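Local coordinates for glutathione S-transferase (Gordonia bronchialis, PDB 4PTS), which probably acts as a glutathione transferase of the omega-like kind, at residues S257-Q271 and L307-L319. Numbering follows the deposited sequence.
Sequences SEMPVLWAYARDLFQ and LRNWLTPHHREEL
Trp263 and Phe270 both hold CG anti to the backbone N (chi1 -179° and -174°), and these torsions bring their rings to opposite faces of Trp310. Trp263 presents an edge: its CH2 and CZ3 stand over the six-membered ring of Trp310 in an edge-to-face pair, CZ3 coming 3.7 Å from CZ3 of Trp310. On the opposite face Phe270 makes an offset stack, its ring plane only 28° from that of Trp310. A broad indole, apolar on both faces, suits this slot, and Ala266, with no more than a methyl, lets its rim come up against the helix. Helix 260-270 belongs to the all-helical C-terminal domain of the glutathione transferase fold, and the loop after helix 281-291 runs across it; Phe281 also meets Trp310.

Beyond the aromatic cluster, long polar side chains grip the loop by its backbone. Gln271 NE2 gives an almost straight hydrogen bond to Trp310 O (3.0 Å) and another to Thr312 O (2.9 Å), both acceptors lying in its amide plane. With an alanine here, both carbonyls would probably lose their shared donor, and the turn between them would be freer to shift. Arg267, bent at chi3, brings NH2 within 2.9 Å of Pro313 O, which it approaches from above the carbonyl plane.

Farther along, His314 lies flat on the helix, with Asp268 CA 3.6 Å from its ring centroid in a CH-pi contact. Ala264 is small enough for Arg316 to pass, its CB 3.8 Å from CD of Arg316. The guanidinium of Arg316 then places one face over Tyr265 CB and hydrogen-bonds through NH1 and NH2 to the carbonyls of Leu216 and Arg220, respectively, while Asp268 forms a salt bridge with the Arg220 side chain.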
# COMPACT_ATOMS: atom_id res chain seq x y z
N SER B 257 9.10 -5.75 -4.17
CA SER B 257 9.98 -6.71 -3.52
C SER B 257 9.44 -8.15 -3.49
O SER B 257 10.16 -9.07 -3.10
CB SER B 257 10.29 -6.24 -2.12
OG SER B 257 9.09 -6.05 -1.43
N GLU B 258 8.19 -8.36 -3.91
CA GLU B 258 7.65 -9.73 -3.99
C GLU B 258 7.60 -10.27 -5.42
O GLU B 258 7.08 -11.36 -5.65
CB GLU B 258 6.25 -9.75 -3.45
CG GLU B 258 6.11 -9.16 -2.07
CD GLU B 258 4.72 -9.40 -1.53
OE1 GLU B 258 3.78 -8.64 -1.98
OE2 GLU B 258 4.60 -10.36 -0.69
N MET B 259 8.13 -9.50 -6.36
CA MET B 259 8.19 -9.89 -7.75
C MET B 259 9.64 -10.23 -8.02
O MET B 259 10.43 -9.37 -8.41
CB MET B 259 7.76 -8.75 -8.64
CG MET B 259 6.31 -8.37 -8.43
SD MET B 259 5.78 -7.17 -9.66
CE MET B 259 5.36 -5.75 -8.63
N PRO B 260 9.99 -11.50 -7.84
CA PRO B 260 11.40 -11.91 -7.81
C PRO B 260 12.29 -11.31 -8.92
O PRO B 260 13.30 -10.73 -8.60
CB PRO B 260 11.34 -13.44 -7.91
CG PRO B 260 9.90 -13.82 -7.77
CD PRO B 260 9.06 -12.62 -8.03
N VAL B 261 11.93 -11.44 -10.20
CA VAL B 261 12.87 -11.02 -11.24
C VAL B 261 12.92 -9.50 -11.39
O VAL B 261 14.00 -8.93 -11.52
CB VAL B 261 12.65 -11.70 -12.61
CG1 VAL B 261 12.47 -13.21 -12.43
CG2 VAL B 261 11.48 -11.11 -13.35
N LEU B 262 11.76 -8.84 -11.35
CA LEU B 262 11.71 -7.38 -11.49
C LEU B 262 12.39 -6.68 -10.35
O LEU B 262 13.01 -5.66 -10.53
CB LEU B 262 10.30 -6.91 -11.55
CG LEU B 262 9.59 -7.24 -12.85
CD1 LEU B 262 8.18 -6.69 -12.77
CD2 LEU B 262 10.32 -6.62 -14.04
N TRP B 263 12.27 -7.26 -9.17
CA TRP B 263 12.95 -6.75 -7.99
C TRP B 263 14.45 -6.86 -8.14
O TRP B 263 15.17 -5.93 -7.81
CB TRP B 263 12.47 -7.53 -6.76
CG TRP B 263 13.07 -7.11 -5.47
CD1 TRP B 263 13.52 -7.94 -4.49
CD2 TRP B 263 13.26 -5.77 -4.98
NE1 TRP B 263 14.00 -7.21 -3.44
CE2 TRP B 263 13.85 -5.87 -3.70
CE3 TRP B 263 13.01 -4.48 -5.50
CZ2 TRP B 263 14.18 -4.76 -2.94
CZ3 TRP B 263 13.35 -3.37 -4.74
CH2 TRP B 263 13.92 -3.51 -3.48
N ALA B 264 14.91 -8.00 -8.65
CA ALA B 264 16.35 -8.22 -8.87
C ALA B 264 16.89 -7.29 -9.95
O ALA B 264 17.97 -6.71 -9.80
CB ALA B 264 16.63 -9.67 -9.24
N TYR B 265 16.15 -7.19 -11.04
CA TYR B 265 16.46 -6.21 -12.07
C TYR B 265 16.52 -4.81 -11.48
O TYR B 265 17.48 -4.07 -11.71
CB TYR B 265 15.39 -6.27 -13.14
CG TYR B 265 15.37 -5.14 -14.11
CD1 TYR B 265 16.21 -5.15 -15.22
CD2 TYR B 265 14.48 -4.08 -13.96
CE1 TYR B 265 16.18 -4.13 -16.15
CE2 TYR B 265 14.43 -3.06 -14.89
CZ TYR B 265 15.29 -3.09 -15.99
OH TYR B 265 15.30 -2.09 -16.93
N ALA B 266 15.50 -4.44 -10.71
CA ALA B 266 15.48 -3.10 -10.10
C ALA B 266 16.71 -2.84 -9.23
O ALA B 266 17.33 -1.79 -9.34
CB ALA B 266 14.22 -2.90 -9.30
N ARG B 267 17.06 -3.80 -8.38
CA ARG B 267 18.19 -3.59 -7.49
C ARG B 267 19.52 -3.52 -8.25
O ARG B 267 20.44 -2.78 -7.86
CB ARG B 267 18.23 -4.69 -6.44
CG ARG B 267 17.20 -4.52 -5.35
CD ARG B 267 17.25 -5.67 -4.36
NE ARG B 267 16.69 -6.89 -4.95
CZ ARG B 267 17.15 -8.13 -4.76
NH1 ARG B 267 16.54 -9.14 -5.34
NH2 ARG B 267 18.20 -8.36 -4.00
N ASP B 268 19.63 -4.29 -9.32
CA ASP B 268 20.80 -4.26 -10.18
C ASP B 268 21.04 -2.84 -10.72
O ASP B 268 22.15 -2.32 -10.63
CB ASP B 268 20.58 -5.27 -11.31
CG ASP B 268 21.63 -5.21 -12.39
OD1 ASP B 268 22.79 -4.87 -12.05
OD2 ASP B 268 21.28 -5.54 -13.58
N LEU B 269 20.00 -2.23 -11.29
CA LEU B 269 20.05 -0.84 -11.74
C LEU B 269 20.24 0.13 -10.59
O LEU B 269 21.05 1.06 -10.70
CB LEU B 269 18.78 -0.44 -12.49
CG LEU B 269 18.52 -1.20 -13.80
CD1 LEU B 269 17.26 -0.68 -14.49
CD2 LEU B 269 19.70 -1.08 -14.74
N PHE B 270 19.53 -0.06 -9.49
CA PHE B 270 19.68 0.88 -8.39
C PHE B 270 21.13 0.95 -7.92
O PHE B 270 21.66 2.02 -7.66
CB PHE B 270 18.82 0.46 -7.21
CG PHE B 270 18.82 1.45 -6.10
CD1 PHE B 270 17.90 2.48 -6.07
CD2 PHE B 270 19.74 1.35 -5.10
CE1 PHE B 270 17.90 3.41 -5.03
CE2 PHE B 270 19.77 2.25 -4.07
CZ PHE B 270 18.85 3.28 -4.03
N GLN B 271 21.75 -0.23 -7.81
CA GLN B 271 23.14 -0.35 -7.36
C GLN B 271 24.16 0.06 -8.44
O GLN B 271 25.34 0.17 -8.15
CB GLN B 271 23.41 -1.78 -6.88
CG GLN B 271 22.57 -2.17 -5.68
CD GLN B 271 22.68 -3.64 -5.33
OE1 GLN B 271 23.63 -4.32 -5.73
NE2 GLN B 271 21.72 -4.14 -4.55
N LEU B 307 13.82 0.72 3.49
CA LEU B 307 14.47 0.76 2.19
C LEU B 307 15.68 -0.14 2.07
O LEU B 307 16.25 -0.24 1.01
CB LEU B 307 14.86 2.20 1.88
CG LEU B 307 13.69 3.20 1.85
CD1 LEU B 307 14.22 4.61 1.85
CD2 LEU B 307 12.80 2.98 0.64
N ARG B 308 16.06 -0.82 3.14
CA ARG B 308 17.36 -1.47 3.20
C ARG B 308 17.53 -2.60 2.19
O ARG B 308 18.59 -2.79 1.64
CB ARG B 308 17.63 -1.96 4.62
CG ARG B 308 17.67 -0.80 5.62
CD ARG B 308 18.11 -1.19 7.04
NE ARG B 308 17.16 -2.11 7.71
CZ ARG B 308 16.83 -2.07 9.00
NH1 ARG B 308 17.32 -1.13 9.82
NH2 ARG B 308 15.97 -2.96 9.48
N ASN B 309 16.45 -3.30 1.91
CA ASN B 309 16.43 -4.35 0.87
C ASN B 309 16.97 -3.94 -0.51
O ASN B 309 17.33 -4.79 -1.31
CB ASN B 309 15.01 -4.90 0.72
CG ASN B 309 13.93 -3.80 0.52
OD1 ASN B 309 14.20 -2.58 0.48
ND2 ASN B 309 12.69 -4.26 0.38
N TRP B 310 17.02 -2.63 -0.79
CA TRP B 310 17.51 -2.14 -2.07
C TRP B 310 18.97 -2.48 -2.27
O TRP B 310 19.43 -2.66 -3.38
CB TRP B 310 17.38 -0.62 -2.19
CG TRP B 310 16.05 -0.11 -2.67
CD1 TRP B 310 15.12 0.52 -1.93
CD2 TRP B 310 15.53 -0.18 -3.99
NE1 TRP B 310 14.03 0.85 -2.70
CE2 TRP B 310 14.26 0.43 -3.98
CE3 TRP B 310 16.01 -0.71 -5.19
CZ2 TRP B 310 13.46 0.55 -5.13
CZ3 TRP B 310 15.21 -0.60 -6.33
CH2 TRP B 310 13.95 0.04 -6.29
N LEU B 311 19.71 -2.55 -1.18
CA LEU B 311 21.14 -2.82 -1.23
C LEU B 311 21.50 -4.29 -1.04
O LEU B 311 22.66 -4.62 -0.83
CB LEU B 311 21.84 -2.01 -0.16
CG LEU B 311 21.64 -0.50 -0.27
CD1 LEU B 311 22.42 0.18 0.86
CD2 LEU B 311 22.05 0.03 -1.64
N THR B 312 20.52 -5.16 -1.16
CA THR B 312 20.78 -6.57 -1.03
C THR B 312 21.16 -7.12 -2.41
O THR B 312 20.75 -6.59 -3.43
CB THR B 312 19.58 -7.32 -0.44
OG1 THR B 312 18.47 -7.25 -1.34
CG2 THR B 312 19.20 -6.71 0.89
N PRO B 313 21.95 -8.20 -2.43
CA PRO B 313 22.46 -8.92 -3.60
C PRO B 313 21.40 -9.45 -4.51
O PRO B 313 20.48 -10.12 -4.04
CB PRO B 313 23.17 -10.11 -2.97
CG PRO B 313 23.69 -9.58 -1.69
CD PRO B 313 22.60 -8.67 -1.18
N HIS B 314 21.57 -9.22 -5.82
CA HIS B 314 20.54 -9.53 -6.84
C HIS B 314 20.86 -10.69 -7.80
O HIS B 314 19.95 -11.28 -8.37
CB HIS B 314 20.23 -8.28 -7.66
CG HIS B 314 21.45 -7.55 -8.11
ND1 HIS B 314 22.10 -7.86 -9.28
CD2 HIS B 314 22.14 -6.53 -7.55
CE1 HIS B 314 23.15 -7.07 -9.43
NE2 HIS B 314 23.20 -6.26 -8.39
N HIS B 315 22.15 -10.99 -7.99
CA HIS B 315 22.61 -12.13 -8.81
C HIS B 315 22.18 -12.05 -10.27
O HIS B 315 21.79 -13.06 -10.88
CB HIS B 315 22.17 -13.46 -8.20
CG HIS B 315 22.60 -13.60 -6.79
ND1 HIS B 315 21.75 -13.38 -5.72
CD2 HIS B 315 23.82 -13.86 -6.25
CE1 HIS B 315 22.42 -13.52 -4.59
NE2 HIS B 315 23.67 -13.82 -4.89
N ARG B 316 22.24 -10.85 -10.83
CA ARG B 316 21.88 -10.62 -12.21
C ARG B 316 23.12 -10.70 -13.06
O ARG B 316 23.04 -10.79 -14.27
CB ARG B 316 21.22 -9.26 -12.36
CG ARG B 316 19.90 -9.14 -11.61
CD ARG B 316 18.77 -9.87 -12.33
NE ARG B 316 18.32 -9.17 -13.53
CZ ARG B 316 17.47 -9.68 -14.40
NH1 ARG B 316 16.97 -10.90 -14.22
NH2 ARG B 316 17.10 -8.99 -15.47
N GLU B 317 24.28 -10.70 -12.41
CA GLU B 317 25.56 -10.79 -13.10
C GLU B 317 25.62 -12.18 -13.73
O GLU B 317 26.16 -12.37 -14.81
CB GLU B 317 26.74 -10.60 -12.12
CG GLU B 317 26.45 -9.72 -10.89
CD GLU B 317 25.93 -10.54 -9.69
OE1 GLU B 317 25.36 -9.94 -8.73
OE2 GLU B 317 26.09 -11.78 -9.68
N GLU B 318 25.01 -13.14 -13.04
CA GLU B 318 24.89 -14.49 -13.51
C GLU B 318 24.18 -14.59 -14.88
O GLU B 318 24.31 -15.58 -15.58
CB GLU B 318 24.22 -15.35 -12.43
CG GLU B 318 22.70 -15.39 -12.45
N LEU B 319 23.45 -13.54 -15.27
CA LEU B 319 22.83 -13.47 -16.61
C LEU B 319 23.72 -12.85 -17.70
O LEU B 319 23.29 -12.67 -18.84
CB LEU B 319 21.51 -12.69 -16.53
CG LEU B 319 20.35 -13.54 -16.01
CD1 LEU B 319 19.42 -12.73 -15.12
CD2 LEU B 319 19.57 -14.16 -17.16